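Local coordinates for DUF1425 domain-containing protein (Shewanella loihica, PDB 3O0L), which is of unknown function but is probably a bacterial lipoprotein, with a DUF1425 domain built of antiparallel beta sheets, at residues V28-T33 with V100-Y105; R55-F60 with V75-L80. All coordinates share one frame; numbering follows the deposited sequence. Where two conformers were deposited one is given.

Contact 1: residues V28-T33 with V100-Y105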
ATOM      1  N   VAL A  28      -1.829  -6.114   1.971  1.00 25.28           N
ATOM      2  CA  VAL A  28      -0.659  -6.319   2.791  1.00 28.25           C
ATOM      3  C   VAL A  28      -0.727  -5.378   3.990  1.00 31.81           C
ATOM      4  O   VAL A  28      -0.955  -4.179   3.816  1.00 36.15           O
ATOM      5  CB  VAL A  28       0.630  -5.997   2.004  1.00 32.37           C
ATOM      6  CG1 VAL A  28       1.861  -6.182   2.901  1.00 34.19           C
ATOM      7  CG2 VAL A  28       0.715  -6.876   0.742  1.00 31.59           C
ATOM      8  N   SER A  29      -0.594  -5.933   5.192  1.00 31.37           N
ATOM      9  CA  SER A  29      -0.445  -5.124   6.391  1.00 34.68           C
ATOM     10  C   SER A  29       0.440  -5.820   7.453  1.00 33.39           C
ATOM     11  O   SER A  29       0.555  -7.057   7.464  1.00 30.70           O
ATOM     12  CB  SER A  29      -1.815  -4.778   6.953  1.00 37.31           C
ATOM     13  OG  SER A  29      -2.344  -5.889   7.621  1.00 40.04           O
ATOM     14  N   ALA A  30       1.045  -5.021   8.340  1.00 34.16           N
ATOM     15  CA  ALA A  30       1.896  -5.533   9.411  1.00 34.67           C
ATOM     16  C   ALA A  30       1.841  -4.637  10.632  1.00 36.19           C
ATOM     17  O   ALA A  30       1.659  -3.446  10.503  1.00 34.61           O
ATOM     18  CB  ALA A  30       3.354  -5.609   8.938  1.00 29.08           C
ATOM     19  N   VAL A  31       2.037  -5.234  11.795  1.00 35.66           N
ATOM     20  CA  VAL A  31       2.126  -4.513  13.059  0.50 37.33           C
ATOM     21  C   VAL A  31       3.207  -5.189  13.897  1.00 38.14           C
ATOM     22  O   VAL A  31       3.518  -6.360  13.647  1.00 35.61           O
ATOM     23  CB  VAL A  31       0.789  -4.597  13.817  0.50 39.40           C
ATOM     24  CG1 VAL A  31      -0.347  -4.007  12.977  0.50 35.14           C
ATOM     25  CG2 VAL A  31       0.478  -6.060  14.208  0.50 38.53           C
ATOM     26  N   THR A  32       3.784  -4.464  14.861  1.00 39.28           N
ATOM     27  CA  THR A  32       4.672  -5.092  15.882  1.00 42.94           C
ATOM     28  C   THR A  32       3.903  -5.266  17.171  1.00 44.43           C
ATOM     29  O   THR A  32       3.076  -4.405  17.511  1.00 44.01           O
ATOM     30  CB  THR A  32       5.945  -4.281  16.189  1.00 48.00           C
ATOM     31  OG1 THR A  32       5.602  -2.948  16.556  1.00 59.00           O
ATOM     32  CG2 THR A  32       6.850  -4.227  14.978  1.00 49.87           C
ATOM     33  N   THR A  33       4.103  -6.400  17.849  1.00 42.33           N
ATOM     34  CA  THR A  33       3.547  -6.612  19.172  1.00 42.52           C
ATOM     35  C   THR A  33       4.740  -6.858  20.070  1.00 38.50           C
ATOM     36  O   THR A  33       5.827  -7.160  19.597  1.00 34.14           O
ATOM     37  CB  THR A  33       2.503  -7.787  19.241  1.00 42.95           C
ATOM     38  OG1 THR A  33       3.147  -9.032  18.968  1.00 45.17           O
ATOM     39  CG2 THR A  33       1.333  -7.584  18.212  1.00 49.97           C
ATOM     40  N   VAL A 100      12.659  -1.129  16.871  1.00 35.60           N
ATOM     41  CA  VAL A 100      11.402  -0.569  17.407  1.00 37.19           C
ATOM     42  C   VAL A 100      10.248  -0.750  16.448  1.00 35.50           C
ATOM     43  O   VAL A 100       9.122  -0.546  16.818  1.00 38.03           O
ATOM     44  CB  VAL A 100      11.543   0.930  17.759  1.00 36.41           C
ATOM     45  CG1 VAL A 100      12.678   1.126  18.823  1.00 41.07           C
ATOM     46  CG2 VAL A 100      11.808   1.760  16.501  1.00 36.48           C
ATOM     47  N   ARG A 101      10.520  -1.174  15.220  1.00 33.74           N
ATOM     48  CA  ARG A 101       9.517  -1.126  14.160  1.00 34.92           C
ATOM     49  C   ARG A 101       9.881  -2.110  13.043  1.00 30.72           C
ATOM     50  O   ARG A 101      11.046  -2.310  12.797  1.00 29.49           O
ATOM     51  CB  ARG A 101       9.538   0.324  13.635  1.00 37.20           C
ATOM     52  CG  ARG A 101       8.666   0.695  12.525  1.00 44.24           C
ATOM     53  CD  ARG A 101       8.752   2.231  12.277  1.00 49.80           C
ATOM     54  NE  ARG A 101       9.997   2.789  11.692  1.00 44.19           N
ATOM     55  CZ  ARG A 101      10.350   2.721  10.402  1.00 46.17           C
ATOM     56  NH1 ARG A 101       9.627   2.036   9.516  1.00 44.41           N
ATOM     57  NH2 ARG A 101      11.467   3.325   9.995  1.00 51.96           N
ATOM     58  N   CYS A 102       8.889  -2.732  12.417  1.00 30.62           N
ATOM     59  CA  CYS A 102       9.121  -3.560  11.241  1.00 30.41           C
ATOM     60  C   CYS A 102       8.351  -3.034  10.066  1.00 32.53           C
ATOM     61  O   CYS A 102       7.440  -2.193  10.223  1.00 30.63           O
ATOM     62  CB  CYS A 102       8.666  -5.007  11.455  1.00 30.29           C
ATOM     63  SG  CYS A 102       6.819  -5.280  11.334  1.00 36.61           S
ATOM     64  N   GLU A 103       8.730  -3.526   8.886  1.00 29.48           N
ATOM     65  CA  GLU A 103       8.014  -3.281   7.633  0.50 28.38           C
ATOM     66  C   GLU A 103       7.957  -4.618   6.894  1.00 28.01           C
ATOM     67  O   GLU A 103       8.956  -5.362   6.866  1.00 26.61           O
ATOM     68  CB  GLU A 103       8.726  -2.219   6.783  0.50 29.62           C
ATOM     69  CG  GLU A 103       8.787  -0.823   7.407  0.50 33.36           C
ATOM     70  CD  GLU A 103       9.656   0.172   6.625  0.50 43.44           C
ATOM     71  OE1 GLU A 103      10.326  -0.229   5.642  0.50 44.81           O
ATOM     72  OE2 GLU A 103       9.685   1.364   7.009  0.50 44.86           O
ATOM     73  N   LEU A 104       6.800  -4.961   6.348  1.00 24.44           N
ATOM     74  CA  LEU A 104       6.617  -6.176   5.557  1.00 24.18           C
ATOM     75  C   LEU A 104       6.682  -5.799   4.091  1.00 25.59           C
ATOM     76  O   LEU A 104       5.991  -4.866   3.681  1.00 28.07           O
ATOM     77  CB  LEU A 104       5.266  -6.822   5.862  1.00 23.28           C
ATOM     78  CG  LEU A 104       4.826  -8.054   5.067  1.00 25.28           C
ATOM     79  CD1 LEU A 104       5.875  -9.188   5.209  1.00 23.50           C
ATOM     80  CD2 LEU A 104       3.457  -8.529   5.508  1.00 29.08           C
ATOM     81  N   TYR A 105       7.505  -6.506   3.315  1.00 24.70           N
ATOM     82  CA  TYR A 105       7.562  -6.383   1.846  1.00 25.51           C
ATOM     83  C   TYR A 105       7.052  -7.645   1.184  1.00 26.09           C
ATOM     84  O   TYR A 105       7.366  -8.736   1.639  1.00 26.61           O
ATOM     85  CB  TYR A 105       8.989  -6.148   1.380  1.00 25.96           C
ATOM     86  CG  TYR A 105       9.524  -4.827   1.845  1.00 27.70           C
ATOM     87  CD1 TYR A 105      10.107  -4.673   3.098  1.00 32.10           C
ATOM     88  CD2 TYR A 105       9.353  -3.695   1.055  1.00 38.53           C
ATOM     89  CE1 TYR A 105      10.537  -3.441   3.517  1.00 35.31           C
ATOM     90  CE2 TYR A 105       9.791  -2.459   1.461  1.00 36.41           C
ATOM     91  CZ  TYR A 105      10.387  -2.343   2.671  1.00 40.76           C
ATOM     92  OH  TYR A 105      10.796  -1.098   3.027  1.00 46.31           O
TER
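Strands 28-33 and 101-105 run nearly antiparallel, at 160°, with their axes 6.6 Å apart at the closest approach, too wide for backbone pairing: they belong to different sheets and meet through their side chains. From 28-33, Val28, Ala30 and Thr32 point toward the other strand; Cys102 and Leu104 answer from 100-105. Leu104 does most of the work. With CG anti to the backbone N (chi1 176°), its CB sits against Ala30 CB at 3.8 Å, while CD2 reaches on to CG1 of Val28, 3.9 Å away, the two branched side chains crossing obliquely. Val28 turns CG1 anti to its own N (178°), which brings that methyl to the leucine. At the other end Thr32 lays its methyl, not its hydroxyl, over the partner strand: CG2 is 3.6 Å from Cys102 N and 3.8 Å from Cys102 SG. The sulfur takes the crowded position between N and the carbonyl carbon, and the Cys102 side chain also packs on Ala42 of strand 40-48.

Arg101 and Glu103 point away from 28-33 and pair with each other. Arg101 NH1 grips Glu103 OE2 in a 2.6 Å salt bridge, the oxygen lying in the guanidinium plane but approached from above the carboxylate plane. Val100 and Arg101 both face Tyr63 of strand 54-63, a classic beta bulge. Beyond the pair, Leu104 N bonds to Ser11 OG of the second subunit, and Tyr105 pairs with a strand of that chain, so the sheet continues across the dimer interface. Aliphatic carbons and the cysteine sulfur carry most of the facing surface, so the two sheets meet here mainly through apolar packing, while the charges of Arg101 and Glu103 stay together.

Contact 2: residues R55-F60 with V75-L80; sequences RLQYKF and VSWKSL
Four main-chain hydrogen bonds tie strand 55-60 to the edge strand 78-80. Leu56 and Leu80 exchange two, Leu56 N to Leu80 O being nearly straight (169°, 2.9 Å), and Tyr58 and Lys78 exchange the other two. Tyr58 O does double duty: besides Lys78 N it accepts from Lys78 NZ at 3.0 Å, the ammonium coming from above the carbonyl plane. Bends at chi3 and chi4 curl the lysine back, so NZ also bonds to Ser76 O at 2.7 Å, weakly to a water that accepts from Phe60 N, and lies over the Tyr58 ring as a cation-pi partner. Leu56 CD1 meets Leu80 CD1 on this same side, beside the tyrosine.

On the other face Gln57 OE1 is satisfied by Arg107, which also makes a cation-pi contact with Trp77. The indole takes Lys59 over its six-membered ring, CG standing 4.0 Å from the centroid. An alanine in place of Trp77 removes the ring under Lys59 and beside Arg107, and would probably leave both chains less firmly placed. Two carbonyls and the Tyr58 ring, with a weak bond to water, would together stabilise the Lys78 charge, stapling the approach to the edge strand onto its neighbour.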
ATOM      1  N   ARG A  55       1.336 -16.912  -6.547  1.00 37.32           N
ATOM      2  CA  ARG A  55       2.635 -17.061  -5.915  0.50 35.47           C
ATOM      3  C   ARG A  55       3.193 -15.660  -5.545  1.00 32.97           C
ATOM      4  O   ARG A  55       3.107 -14.711  -6.347  1.00 36.87           O
ATOM      5  CB  ARG A  55       3.611 -17.810  -6.846  0.50 38.92           C
ATOM      6  CG  ARG A  55       3.112 -19.178  -7.354  0.50 42.64           C
ATOM      7  CD  ARG A  55       4.277 -20.123  -7.718  0.50 48.16           C
ATOM      8  NE  ARG A  55       3.823 -21.416  -8.263  0.50 49.73           N
ATOM      9  CZ  ARG A  55       3.850 -22.560  -7.578  0.50 52.95           C
ATOM     10  NH1 ARG A  55       4.331 -22.579  -6.341  0.50 56.31           N
ATOM     11  NH2 ARG A  55       3.416 -23.686  -8.122  0.50 53.65           N
ATOM     12  N   LEU A  56       3.718 -15.536  -4.342  1.00 29.96           N
ATOM     13  CA  LEU A  56       4.422 -14.327  -3.965  0.50 29.40           C
ATOM     14  C   LEU A  56       5.569 -14.641  -3.006  1.00 28.90           C
ATOM     15  O   LEU A  56       5.790 -15.788  -2.631  1.00 29.78           O
ATOM     16  CB  LEU A  56       3.449 -13.289  -3.401  0.50 29.69           C
ATOM     17  CG  LEU A  56       2.487 -13.697  -2.296  0.50 28.68           C
ATOM     18  CD1 LEU A  56       3.193 -13.745  -0.992  0.50 27.30           C
ATOM     19  CD2 LEU A  56       1.364 -12.665  -2.248  0.50 32.68           C
ATOM     20  N   GLN A  57       6.366 -13.623  -2.724  1.00 28.31           N
ATOM     21  CA  GLN A  57       7.463 -13.735  -1.768  1.00 26.98           C
ATOM     22  C   GLN A  57       7.359 -12.599  -0.805  1.00 27.00           C
ATOM     23  O   GLN A  57       6.859 -11.513  -1.154  1.00 25.03           O
ATOM     24  CB  GLN A  57       8.792 -13.622  -2.478  1.00 29.71           C
ATOM     25  CG  GLN A  57       9.027 -14.703  -3.476  1.00 34.40           C
ATOM     26  CD  GLN A  57      10.473 -14.702  -3.846  1.00 39.73           C
ATOM     27  OE1 GLN A  57      10.977 -13.717  -4.394  1.00 49.85           O
ATOM     28  NE2 GLN A  57      11.179 -15.761  -3.474  1.00 54.87           N
ATOM     29  N   TYR A  58       7.808 -12.832   0.432  1.00 23.21           N
ATOM     30  CA  TYR A  58       7.780 -11.796   1.431  1.00 23.69           C
ATOM     31  C   TYR A  58       8.994 -11.798   2.321  1.00 25.42           C
ATOM     32  O   TYR A  58       9.697 -12.813   2.435  1.00 25.32           O
ATOM     33  CB  TYR A  58       6.521 -11.926   2.306  1.00 23.40           C
ATOM     34  CG  TYR A  58       6.612 -13.044   3.331  1.00 26.10           C
ATOM     35  CD1 TYR A  58       6.271 -14.366   2.982  1.00 30.69           C
ATOM     36  CD2 TYR A  58       7.058 -12.789   4.626  1.00 27.88           C
ATOM     37  CE1 TYR A  58       6.397 -15.413   3.916  1.00 35.11           C
ATOM     38  CE2 TYR A  58       7.198 -13.795   5.539  1.00 27.98           C
ATOM     39  CZ  TYR A  58       6.842 -15.110   5.193  1.00 35.87           C
ATOM     40  OH  TYR A  58       6.938 -16.099   6.138  1.00 38.22           O
ATOM     41  N   LYS A  59       9.228 -10.653   2.951  1.00 24.35           N
ATOM     42  CA  LYS A  59      10.197 -10.569   4.054  1.00 30.09           C
ATOM     43  C   LYS A  59       9.969  -9.330   4.854  1.00 28.15           C
ATOM     44  O   LYS A  59       9.442  -8.334   4.349  1.00 24.82           O
ATOM     45  CB  LYS A  59      11.653 -10.622   3.589  1.00 32.82           C
ATOM     46  CG  LYS A  59      12.241  -9.395   3.008  1.00 41.14           C
ATOM     47  CD  LYS A  59      13.752  -9.571   3.045  1.00 47.97           C
ATOM     48  CE  LYS A  59      14.467  -8.582   2.190  1.00 53.64           C
ATOM     49  NZ  LYS A  59      15.851  -9.085   1.877  1.00 62.25           N
ATOM     50  N   PHE A  60      10.308  -9.420   6.129  1.00 25.46           N
ATOM     51  CA  PHE A  60      10.269  -8.251   6.997  1.00 25.55           C
ATOM     52  C   PHE A  60      11.635  -7.617   7.059  1.00 28.77           C
ATOM     53  O   PHE A  60      12.650  -8.310   6.955  1.00 26.90           O
ATOM     54  CB  PHE A  60       9.900  -8.630   8.434  1.00 26.03           C
ATOM     55  CG  PHE A  60       8.484  -9.111   8.626  1.00 23.87           C
ATOM     56  CD1 PHE A  60       7.459  -8.214   8.889  1.00 25.69           C
ATOM     57  CD2 PHE A  60       8.188 -10.449   8.610  1.00 27.47           C
ATOM     58  CE1 PHE A  60       6.195  -8.638   9.085  1.00 27.99           C
ATOM     59  CE2 PHE A  60       6.892 -10.883   8.810  1.00 25.41           C
ATOM     60  CZ  PHE A  60       5.894  -9.982   9.054  1.00 27.32           C
ATOM     61  N   VAL A  75      18.005 -13.996   6.989  1.00 29.30           N
ATOM     62  CA  VAL A  75      16.575 -13.763   6.665  1.00 29.31           C
ATOM     63  C   VAL A  75      16.585 -13.379   5.205  1.00 29.82           C
ATOM     64  O   VAL A  75      17.238 -12.438   4.809  1.00 34.45           O
ATOM     65  CB  VAL A  75      15.933 -12.674   7.490  1.00 30.21           C
ATOM     66  CG1 VAL A  75      14.560 -12.247   6.901  1.00 30.54           C
ATOM     67  CG2 VAL A  75      15.784 -13.154   8.990  1.00 26.70           C
ATOM     68  N   SER A  76      15.891 -14.148   4.410  1.00 29.21           N
ATOM     69  CA  SER A  76      15.762 -13.837   2.992  1.00 32.67           C
ATOM     70  C   SER A  76      14.283 -13.858   2.579  1.00 29.59           C
ATOM     71  O   SER A  76      13.396 -14.118   3.408  1.00 28.63           O
ATOM     72  CB  SER A  76      16.505 -14.914   2.259  1.00 38.37           C
ATOM     73  OG  SER A  76      15.853 -16.135   2.555  1.00 45.62           O
ATOM     74  N   TRP A  77      14.030 -13.654   1.297  1.00 28.91           N
ATOM     75  CA  TRP A  77      12.673 -13.718   0.734  1.00 27.29           C
ATOM     76  C   TRP A  77      12.134 -15.126   0.861  1.00 31.93           C
ATOM     77  O   TRP A  77      12.853 -16.082   0.608  1.00 32.17           O
ATOM     78  CB  TRP A  77      12.675 -13.281  -0.744  1.00 26.51           C
ATOM     79  CG  TRP A  77      12.988 -11.830  -0.921  1.00 29.50           C
ATOM     80  CD1 TRP A  77      14.223 -11.289  -1.132  1.00 34.69           C
ATOM     81  CD2 TRP A  77      12.064 -10.727  -0.891  1.00 30.80           C
ATOM     82  NE1 TRP A  77      14.134  -9.926  -1.235  1.00 34.76           N
ATOM     83  CE2 TRP A  77      12.818  -9.550  -1.110  1.00 31.02           C
ATOM     84  CE3 TRP A  77      10.680 -10.614  -0.699  1.00 28.11           C
ATOM     85  CZ2 TRP A  77      12.243  -8.272  -1.122  1.00 35.14           C
ATOM     86  CZ3 TRP A  77      10.105  -9.345  -0.757  1.00 31.62           C
ATOM     87  CH2 TRP A  77      10.891  -8.187  -0.978  1.00 27.93           C
ATOM     88  N   LYS A  78      10.882 -15.250   1.303  1.00 28.76           N
ATOM     89  CA  LYS A  78      10.234 -16.533   1.532  1.00 30.34           C
ATOM     90  C   LYS A  78       9.054 -16.659   0.614  1.00 31.63           C
ATOM     91  O   LYS A  78       8.292 -15.709   0.459  1.00 27.67           O
ATOM     92  CB  LYS A  78       9.759 -16.612   2.986  1.00 33.05           C
ATOM     93  CG  LYS A  78      10.867 -16.999   4.012  1.00 41.24           C
ATOM     94  CD  LYS A  78      10.510 -16.546   5.458  1.00 47.36           C
ATOM     95  CE  LYS A  78      11.111 -15.128   5.865  1.00 54.09           C
ATOM     96  NZ  LYS A  78      11.139 -13.988   4.805  1.00 39.45           N
ATOM     97  N   SER A  79       8.883 -17.823  -0.004  1.00 32.88           N
ATOM     98  CA  SER A  79       7.784 -18.033  -0.932  1.00 33.39           C
ATOM     99  C   SER A  79       6.502 -18.460  -0.256  1.00 33.90           C
ATOM    100  O   SER A  79       6.527 -19.164   0.752  1.00 34.89           O
ATOM    101  CB  SER A  79       8.141 -19.096  -1.972  1.00 34.10           C
ATOM    102  OG  SER A  79       9.002 -18.520  -2.921  1.00 43.47           O
ATOM    103  N   LEU A  80       5.381 -18.014  -0.830  1.00 33.70           N
ATOM    104  CA  LEU A  80       4.025 -18.434  -0.465  1.00 36.61           C
ATOM    105  C   LEU A  80       3.220 -18.634  -1.734  1.00 38.55           C
ATOM    106  O   LEU A  80       3.368 -17.895  -2.718  1.00 38.13           O
ATOM    107  CB  LEU A  80       3.266 -17.342   0.312  1.00 41.65           C
ATOM    108  CG  LEU A  80       3.541 -16.922   1.744  1.00 48.52           C
ATOM    109  CD1 LEU A  80       2.571 -15.815   2.086  1.00 52.75           C
ATOM    110  CD2 LEU A  80       3.391 -18.081   2.711  1.00 61.79           C
TER
HETATM  111  O   HOH W   1      11.264 -11.926   7.433  1.00 30.62           O

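Strand 101-109 joins the two contacts: in contact 1 it packs against strand 22-34 of the five-stranded sheet, and along its edge it pairs with strand 54-63, the central strand of the three-stranded sheet and one half of contact 2. The centres of the two contacts are about 14 Å apart, yet they touch directly. Tyr105 N lies 2.9 Å from Lys59 O, a probable hydrogen bond, and Tyr105 CB packs on Trp77 CH2 at 3.7 Å. Leu104 also touches Tyr58 and Phe60, so one side chain belongs to both contacts. Contact 1 packs sheet on sheet through side chains; contact 2 forms the edge of the three-stranded sheet through backbone bonds and side chains together.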